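IG hypothetical 16092 (Bacillus cereus ATCC 14579, PDB 1YQH) is of unknown function but belongs to the UPF0045 (DUF77, thiamine-binding protein) family and may bind thiamine or a related small molecule. Local coordinates at the interface of chains A and B and the interface of chains A and C. Numbering follows the deposited sequence. Chains: chain A/B/C, IG hypothetical 16092.

Contact 1: the interface of chains A and B. Residues chain A 65-66, 69, 75-76; chain B 84, 86.
A:Val76 and B:Tyr84 face each other as an antiparallel beta bridge between the 75-84 strands of the two chains, A:Val76 N donating a hydrogen bond to B:Tyr84 O at 2.9 Å while B:Tyr84 N returns a bond to A:Val76 O. The two strands thereby join edge to edge, and the tyrosine side chain is carried onto helix 54-70 of the partner. With CG anti to the backbone N (chi1 -175°), the B:Tyr84 ring meets A:Gln65, A:Gln66 and A:Val69 of that helix. The flat amide of A:Gln65 lies on one ring face, the two planes only 7° apart; its NE2 sits 3.6 Å from B:Tyr84 CD1, displaced toward the rim. Glutamine suits this place because its long extended chain delivers a planar group that can stack on an aromatic ring. The opposite face is closed from within chain B by B:Pro86, whose CD stands over the ring centre, so the ring is held between an amide and a pyrrolidine. A:Gln66 comes instead to the hydroxyl end, in the ring plane, its amide turned 84° from the ring; its modelled approach to the phenol oxygen is too close to be trusted, and no bond can be read from it. A:Val69, a compact branched residue, fills the angle between ring and proline: its CG2 touches B:Tyr84 CE2 at 3.8 Å, and its CG1 meets B:Pro86 CG at 4.0 Å.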
# COMPACT_ATOMS: atom_id res chain seq x y z
N GLN A 65 -1.55 10.56 -11.86
CA GLN A 65 -2.68 9.69 -12.18
C GLN A 65 -3.55 10.28 -13.31
O GLN A 65 -4.03 9.54 -14.17
CB GLN A 65 -3.48 9.27 -10.93
CG GLN A 65 -4.40 10.27 -10.38
CD GLN A 65 -5.24 9.77 -9.18
OE1 GLN A 65 -5.17 8.61 -8.75
NE2 GLN A 65 -6.03 10.67 -8.65
N GLN A 66 -3.72 11.61 -13.34
CA GLN A 66 -4.46 12.22 -14.44
C GLN A 66 -3.71 12.04 -15.76
O GLN A 66 -4.34 11.83 -16.80
CB GLN A 66 -4.76 13.71 -14.17
CG GLN A 66 -5.58 14.37 -15.29
CD GLN A 66 -6.94 13.74 -15.48
OE1 GLN A 66 -7.36 13.48 -16.62
NE2 GLN A 66 -7.64 13.50 -14.39
N VAL A 69 -4.74 8.83 -17.39
CA VAL A 69 -6.04 8.97 -18.05
C VAL A 69 -5.92 9.74 -19.37
O VAL A 69 -6.48 9.34 -20.41
CB VAL A 69 -7.07 9.63 -17.10
CG1 VAL A 69 -8.40 9.92 -17.82
CG2 VAL A 69 -7.29 8.71 -15.88
N GLU A 75 -9.10 3.81 -16.26
CA GLU A 75 -9.06 3.93 -14.80
C GLU A 75 -7.65 3.68 -14.29
O GLU A 75 -6.81 3.14 -15.01
CB GLU A 75 -10.06 2.98 -14.12
CG GLU A 75 -9.80 1.49 -14.37
CD GLU A 75 -10.85 0.57 -13.75
OE1 GLU A 75 -11.96 1.03 -13.39
OE2 GLU A 75 -10.57 -0.65 -13.63
N VAL A 76 -7.40 4.07 -13.05
CA VAL A 76 -6.08 3.93 -12.47
C VAL A 76 -6.24 3.55 -11.02
O VAL A 76 -7.10 4.10 -10.33
CB VAL A 76 -5.29 5.28 -12.50
CG1 VAL A 76 -3.87 5.09 -11.96
CG2 VAL A 76 -5.27 5.90 -13.90
N TYR B 84 -9.40 5.55 -9.30
CA TYR B 84 -9.66 6.78 -10.02
C TYR B 84 -10.23 6.43 -11.39
O TYR B 84 -9.57 5.77 -12.20
CB TYR B 84 -8.33 7.55 -10.14
CG TYR B 84 -8.43 8.92 -10.76
CD1 TYR B 84 -9.18 9.93 -10.15
CD2 TYR B 84 -7.74 9.22 -11.94
CE1 TYR B 84 -9.27 11.20 -10.72
CE2 TYR B 84 -7.83 10.49 -12.51
CZ TYR B 84 -8.59 11.47 -11.88
OH TYR B 84 -8.67 12.74 -12.43
N PRO B 86 -12.29 8.98 -13.58
CA PRO B 86 -12.93 10.30 -13.65
C PRO B 86 -14.06 10.42 -14.67
O PRO B 86 -14.90 11.31 -14.55
CB PRO B 86 -11.76 11.24 -13.98
CG PRO B 86 -10.76 10.37 -14.68
CD PRO B 86 -10.86 9.06 -13.94

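Contact 2: the interface of chains A and C. Residues chain A 9-10, 49, 92, 95-96; chain C 44-47.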
# COMPACT_ATOMS: atom_id res chain seq x y z
N THR A 9 8.67 12.52 3.03
CA THR A 9 9.10 11.57 2.03
C THR A 9 7.86 10.71 1.71
O THR A 9 7.04 10.43 2.60
CB THR A 9 10.30 10.74 2.56
OG1 THR A 9 11.40 11.63 2.83
CG2 THR A 9 10.75 9.70 1.55
N MSE A 10 7.70 10.34 0.45
CA MSE A 10 6.50 9.66 -0.02
C MSE A 10 6.93 8.68 -1.11
O MSE A 10 7.95 8.89 -1.77
CB MSE A 10 5.57 10.72 -0.62
CG MSE A 10 4.21 10.23 -1.06
SE MSE A 10 3.26 11.72 -1.86
CE MSE A 10 3.05 12.89 -0.29
N THR A 49 9.78 7.15 -5.38
CA THR A 49 9.97 7.89 -4.14
C THR A 49 10.08 9.38 -4.46
O THR A 49 10.75 9.73 -5.44
CB THR A 49 11.26 7.45 -3.42
OG1 THR A 49 11.22 6.03 -3.23
CG2 THR A 49 11.39 8.15 -2.06
N ILE A 92 14.90 11.31 2.35
CA ILE A 92 15.32 10.05 1.75
C ILE A 92 16.64 9.60 2.37
O ILE A 92 16.80 8.45 2.79
CB ILE A 92 15.47 10.19 0.23
CG1 ILE A 92 14.08 10.40 -0.41
CG2 ILE A 92 16.18 8.95 -0.36
CD1 ILE A 92 14.08 10.80 -1.91
N LYS A 95 16.81 7.78 5.71
CA LYS A 95 16.27 6.42 5.72
C LYS A 95 17.13 5.40 4.98
O LYS A 95 17.11 4.22 5.34
CB LYS A 95 14.83 6.42 5.21
CG LYS A 95 13.95 7.37 6.05
CD LYS A 95 12.48 7.19 5.82
CE LYS A 95 11.94 5.97 6.53
NZ LYS A 95 10.58 5.66 6.00
N VAL A 96 17.91 5.83 3.99
CA VAL A 96 18.65 4.88 3.15
C VAL A 96 20.18 4.88 3.30
O VAL A 96 20.83 3.99 2.78
CB VAL A 96 18.32 5.05 1.63
CG1 VAL A 96 16.83 4.96 1.40
CG2 VAL A 96 18.90 6.35 1.08
N GLY C 44 14.90 1.26 -0.38
CA GLY C 44 14.35 2.60 -0.67
C GLY C 44 13.90 3.26 0.61
O GLY C 44 13.85 2.63 1.67
N ALA C 45 13.58 4.55 0.53
CA ALA C 45 13.15 5.30 1.71
C ALA C 45 11.86 4.76 2.34
O ALA C 45 11.72 4.81 3.56
CB ALA C 45 12.98 6.80 1.37
N MSE C 46 10.92 4.27 1.51
CA MSE C 46 9.62 3.83 2.01
C MSE C 46 9.41 2.32 1.95
O MSE C 46 8.56 1.77 2.65
CB MSE C 46 8.46 4.49 1.25
CG MSE C 46 8.44 6.01 1.26
SE MSE C 46 8.42 6.75 3.06
CE MSE C 46 6.70 6.01 3.72
N GLU C 47 10.18 1.66 1.09
CA GLU C 47 10.09 0.21 0.95
C GLU C 47 11.36 -0.35 0.33
O GLU C 47 12.11 0.37 -0.34
CB GLU C 47 8.85 -0.20 0.12
CG GLU C 47 8.79 0.34 -1.32
CD GLU C 47 8.33 1.80 -1.40
OE1 GLU C 47 7.31 2.15 -0.78
OE2 GLU C 47 8.99 2.59 -2.10
O HOH W 1 13.99 5.66 -2.03
O HOH W 2 10.87 4.26 -1.18
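The loop that follows strand 40-43 in chain C, a connection within the UPF0045 (thiamine-binding protein) family fold, sets C:Ala45 against a surface of chain A built from strands 8-17 and 48-52 and helix 92-96. The small methyl suits a place walled on several sides: C:Ala45 CB meets the methyl of A:Thr9, CG2, at 3.7 Å, and A:Thr49 CG2 and the backbone CA of A:Ile92 each lie at 4.0 Å. Both threonines hold CG2 anti to their own backbone N, which brings their methyl groups to the alanine. A:Val96 packs one branch, CG1, against the backbone where C:Gly44 joins C:Ala45, 3.5 Å from C:Gly44 C and 3.7 Å from C:Ala45 CA. A:Lys95 closes another side. Its chain bends at CG-CD (chi3 78°), and NZ at the tip donates to C:Ala45 O at 2.8 Å; the C=O...N angle is 157°, with the donor tilted 21° from the carbonyl plane. A lysine can thus pair aliphatic contact through CB with a polar bond at its tip. The selenium of selenomethionine C:Met46 lies near the same amine and near A:Thr9 CG2. Two waters link the loop to the hydroxyl of A:Thr49: water 1 bonds to C:Ala45 N, while water 2 lies 2.7 Å from A:Thr49 OG1 and also bonds to C:Met46 N and the carboxylate oxygen C:Glu47 OE2.

Contact 3: the interface of chains A and C. Residues chain A 42, 44, 96, 100; chain C 42-44, 100.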
# COMPACT_ATOMS: atom_id res chain seq x y z
N GLU A 42 13.20 9.28 -6.95
CA GLU A 42 13.86 8.10 -7.48
C GLU A 42 12.81 7.09 -7.90
O GLU A 42 11.95 6.72 -7.10
CB GLU A 42 14.78 7.48 -6.44
CG GLU A 42 15.60 6.32 -6.97
CD GLU A 42 16.45 5.70 -5.88
OE1 GLU A 42 17.68 5.86 -5.95
OE2 GLU A 42 15.88 5.11 -4.94
N GLY A 44 11.65 3.51 -8.57
CA GLY A 44 11.95 2.11 -8.23
C GLY A 44 11.09 1.18 -9.05
O GLY A 44 10.20 1.61 -9.79
N VAL A 96 17.91 5.83 3.99
CA VAL A 96 18.65 4.88 3.15
C VAL A 96 20.18 4.88 3.30
O VAL A 96 20.83 3.99 2.78
CB VAL A 96 18.32 5.05 1.63
CG1 VAL A 96 16.83 4.96 1.40
CG2 VAL A 96 18.90 6.35 1.08
N ARG A 100 23.00 1.79 1.49
CA ARG A 100 23.45 1.96 0.12
C ARG A 100 24.93 2.30 0.07
O ARG A 100 25.40 3.20 0.77
CB ARG A 100 22.65 3.06 -0.56
CG ARG A 100 21.19 2.72 -0.73
CD ARG A 100 20.59 3.63 -1.74
NE ARG A 100 19.21 3.28 -2.03
CZ ARG A 100 18.54 3.78 -3.06
NH1 ARG A 100 19.14 4.63 -3.90
NH2 ARG A 100 17.28 3.43 -3.27
N GLU C 42 17.23 -3.64 -3.29
CA GLU C 42 17.59 -2.24 -3.10
C GLU C 42 16.72 -1.65 -2.01
O GLU C 42 15.49 -1.76 -2.07
CB GLU C 42 17.41 -1.44 -4.39
CG GLU C 42 17.96 -0.03 -4.26
CD GLU C 42 17.76 0.80 -5.51
OE1 GLU C 42 18.76 1.34 -6.02
OE2 GLU C 42 16.60 0.91 -5.97
N VAL C 43 17.35 -1.05 -1.00
CA VAL C 43 16.62 -0.40 0.06
C VAL C 43 16.20 0.99 -0.43
O VAL C 43 17.06 1.78 -0.87
CB VAL C 43 17.44 -0.30 1.36
CG1 VAL C 43 16.65 0.47 2.44
CG2 VAL C 43 17.79 -1.71 1.87
N GLY C 44 14.90 1.26 -0.38
CA GLY C 44 14.35 2.60 -0.67
C GLY C 44 13.90 3.26 0.61
O GLY C 44 13.85 2.63 1.67
N ARG C 100 16.39 5.82 -14.85
CA ARG C 100 17.58 6.08 -14.05
C ARG C 100 18.79 6.32 -14.94
O ARG C 100 19.01 5.57 -15.89
CB ARG C 100 17.85 4.89 -13.14
CG ARG C 100 16.85 4.75 -12.02
CD ARG C 100 17.35 3.70 -11.06
NE ARG C 100 16.44 3.49 -9.95
CZ ARG C 100 16.79 2.93 -8.79
NH1 ARG C 100 15.88 2.77 -7.84
NH2 ARG C 100 18.04 2.54 -8.58
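A polar, charge-rich stretch of the two-fold symmetric interface between chains A and C brings two arginine-glutamate pairs together, and probably helps hold the subunits in register in the deposited tetramer. A:Arg100 reaches across with an extended chain and grips the backbone of C:Val43 side-on: NE donates to C:Val43 O at 2.9 Å, nearly in line with the carbonyl, and NH2 to the same oxygen at 2.9 Å, at a C=O...N angle of 135°, tilted from the carbonyl plane. The end-on edge is used within its own chain, where NH1 meets A:Glu42 OE1 at 2.8 Å through the syn lone pair and NH2 takes OE2. C:Arg100 pairs end-on with C:Glu42 likewise. Each carboxylate also lies over a guanidinium face of the other chain. The planes of C:Glu42 and A:Arg100 are 9° apart, with C:Glu42 CD 3.5 Å from A:Arg100 NH2; those of A:Glu42 and C:Arg100 are 19° apart. Arginine suits this place because its flat, multi-donor group can bond at its edges and stack on its face. The cross-chain salt bridges are longer, A:Arg100 NH2 to C:Glu42 OE1 being 3.8 Å, and the alternating charges probably offset the nearness of like groups. The glutamates project from the two 40-43 strands, whereas the arginines lie just beyond the C-terminal 3-10 helices.

Contact 4: the interface of chains A and C. Residues chain A 27-28, 31, 35, 43; chain C 98-99.
C:Tyr99 is inserted between helix 23-36 and the end of strand 40-43 of chain A, where its ring is held by A:Asp28, A:Ile31 and A:Val43. At the tip, the phenol OH donates to the carboxylate oxygen A:Asp28 OD1 at 3.1 Å, on the anti lone pair, away from the other oxygen. The carboxylate is nearly coplanar with the ring, 26° apart; A:Asp28 CG lies anti to its backbone N (chi1 -170°), which helps the short acid reach the hydroxyl from the helix. Tyrosine suits the place because its ring makes apolar contacts while its far end binds a polar group. A:Ile31 lies over one face toward the rim, its CG2 reaching C:Tyr99 CD2 at 3.6 Å. The opposite face is backed within chain C by C:Lys98 CB over the ring centre. At the root of the side chain, the branched A:Val43 packs with its CB 3.7 Å from C:Tyr99 CB, and its CG1 reaches C:Tyr99 CD1 at 3.7 Å from the same side of the ring plane as A:Ile31. A:Gln35 works through water: its amide oxygen OE1 contacts water 4, shared with C:Tyr99 O, and water 5, shared with C:Lys98 O. A third bridge joins the backbones, as water 3 lies 2.9 Å from A:Val43 N and 2.8 Å from C:Tyr99 O.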
# COMPACT_ATOMS: atom_id res chain seq x y z
N VAL A 27 2.21 4.53 -18.13
CA VAL A 27 3.03 4.83 -16.95
C VAL A 27 4.13 5.88 -17.27
O VAL A 27 4.45 6.71 -16.42
CB VAL A 27 3.61 3.54 -16.28
CG1 VAL A 27 4.55 3.91 -15.12
CG2 VAL A 27 2.46 2.65 -15.77
N ASP A 28 4.68 5.84 -18.47
CA ASP A 28 5.72 6.79 -18.85
C ASP A 28 5.25 8.25 -18.79
O ASP A 28 6.05 9.16 -18.55
CB ASP A 28 6.24 6.45 -20.24
CG ASP A 28 7.47 7.23 -20.60
OD1 ASP A 28 8.52 7.04 -19.93
OD2 ASP A 28 7.40 8.02 -21.55
N ILE A 31 5.28 9.12 -15.00
CA ILE A 31 6.65 9.42 -14.55
C ILE A 31 7.14 10.77 -15.11
O ILE A 31 7.86 11.50 -14.43
CB ILE A 31 7.62 8.25 -14.86
CG1 ILE A 31 7.16 6.97 -14.15
CG2 ILE A 31 9.06 8.62 -14.48
CD1 ILE A 31 7.10 7.07 -12.64
N GLN A 35 9.10 13.78 -13.38
CA GLN A 35 10.37 14.29 -13.93
C GLN A 35 10.32 15.80 -14.11
O GLN A 35 11.33 16.49 -13.92
CB GLN A 35 10.69 13.59 -15.25
CG GLN A 35 11.09 12.10 -15.06
CD GLN A 35 11.20 11.33 -16.37
OE1 GLN A 35 12.01 10.40 -16.50
NE2 GLN A 35 10.40 11.71 -17.34
N VAL A 43 12.88 6.67 -9.16
CA VAL A 43 11.99 5.65 -9.68
C VAL A 43 12.51 4.26 -9.26
O VAL A 43 13.67 3.91 -9.52
CB VAL A 43 11.85 5.76 -11.22
CG1 VAL A 43 10.93 4.66 -11.75
CG2 VAL A 43 11.30 7.15 -11.62
N LYS C 98 14.39 2.88 -18.11
CA LYS C 98 14.03 4.14 -18.79
C LYS C 98 14.25 5.36 -17.88
O LYS C 98 14.33 6.50 -18.35
CB LYS C 98 12.55 4.11 -19.23
CG LYS C 98 12.21 3.07 -20.29
CD LYS C 98 10.87 3.36 -20.94
CE LYS C 98 9.74 2.44 -20.53
NZ LYS C 98 9.90 1.66 -19.29
N TYR C 99 14.36 5.10 -16.57
CA TYR C 99 14.11 6.14 -15.57
C TYR C 99 15.25 6.47 -14.63
O TYR C 99 15.09 7.29 -13.73
CB TYR C 99 12.90 5.75 -14.74
CG TYR C 99 11.66 5.51 -15.55
CD1 TYR C 99 10.96 4.31 -15.45
CD2 TYR C 99 11.18 6.49 -16.43
CE1 TYR C 99 9.81 4.09 -16.18
CE2 TYR C 99 10.04 6.28 -17.17
CZ TYR C 99 9.36 5.09 -17.05
OH TYR C 99 8.22 4.88 -17.78
O HOH W 3 14.90 7.65 -10.96
O HOH W 4 13.94 9.59 -14.56
O HOH W 5 12.61 8.75 -18.86

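Contact 1 joins chain A to chain B, whereas contacts 2, 3 and 4 belong to one A-C interface, so chain A has two different partners in the deposited tetramer. Measured between C-alpha centres throughout, contacts 2 and 3 adjoin, about 8 Å apart, and share A:Val96 and C:Gly44; contact 4 lies about 15 Å from contact 3 and 17 Å from contact 2. Strand 40-43 serves both contacts 3 and 4. Contact 1 is about 25 Å from contact 2 and 17 Å from contact 4. Two distinct two-fold interfaces on one subunit are consistent with assembly as a dimer of dimers.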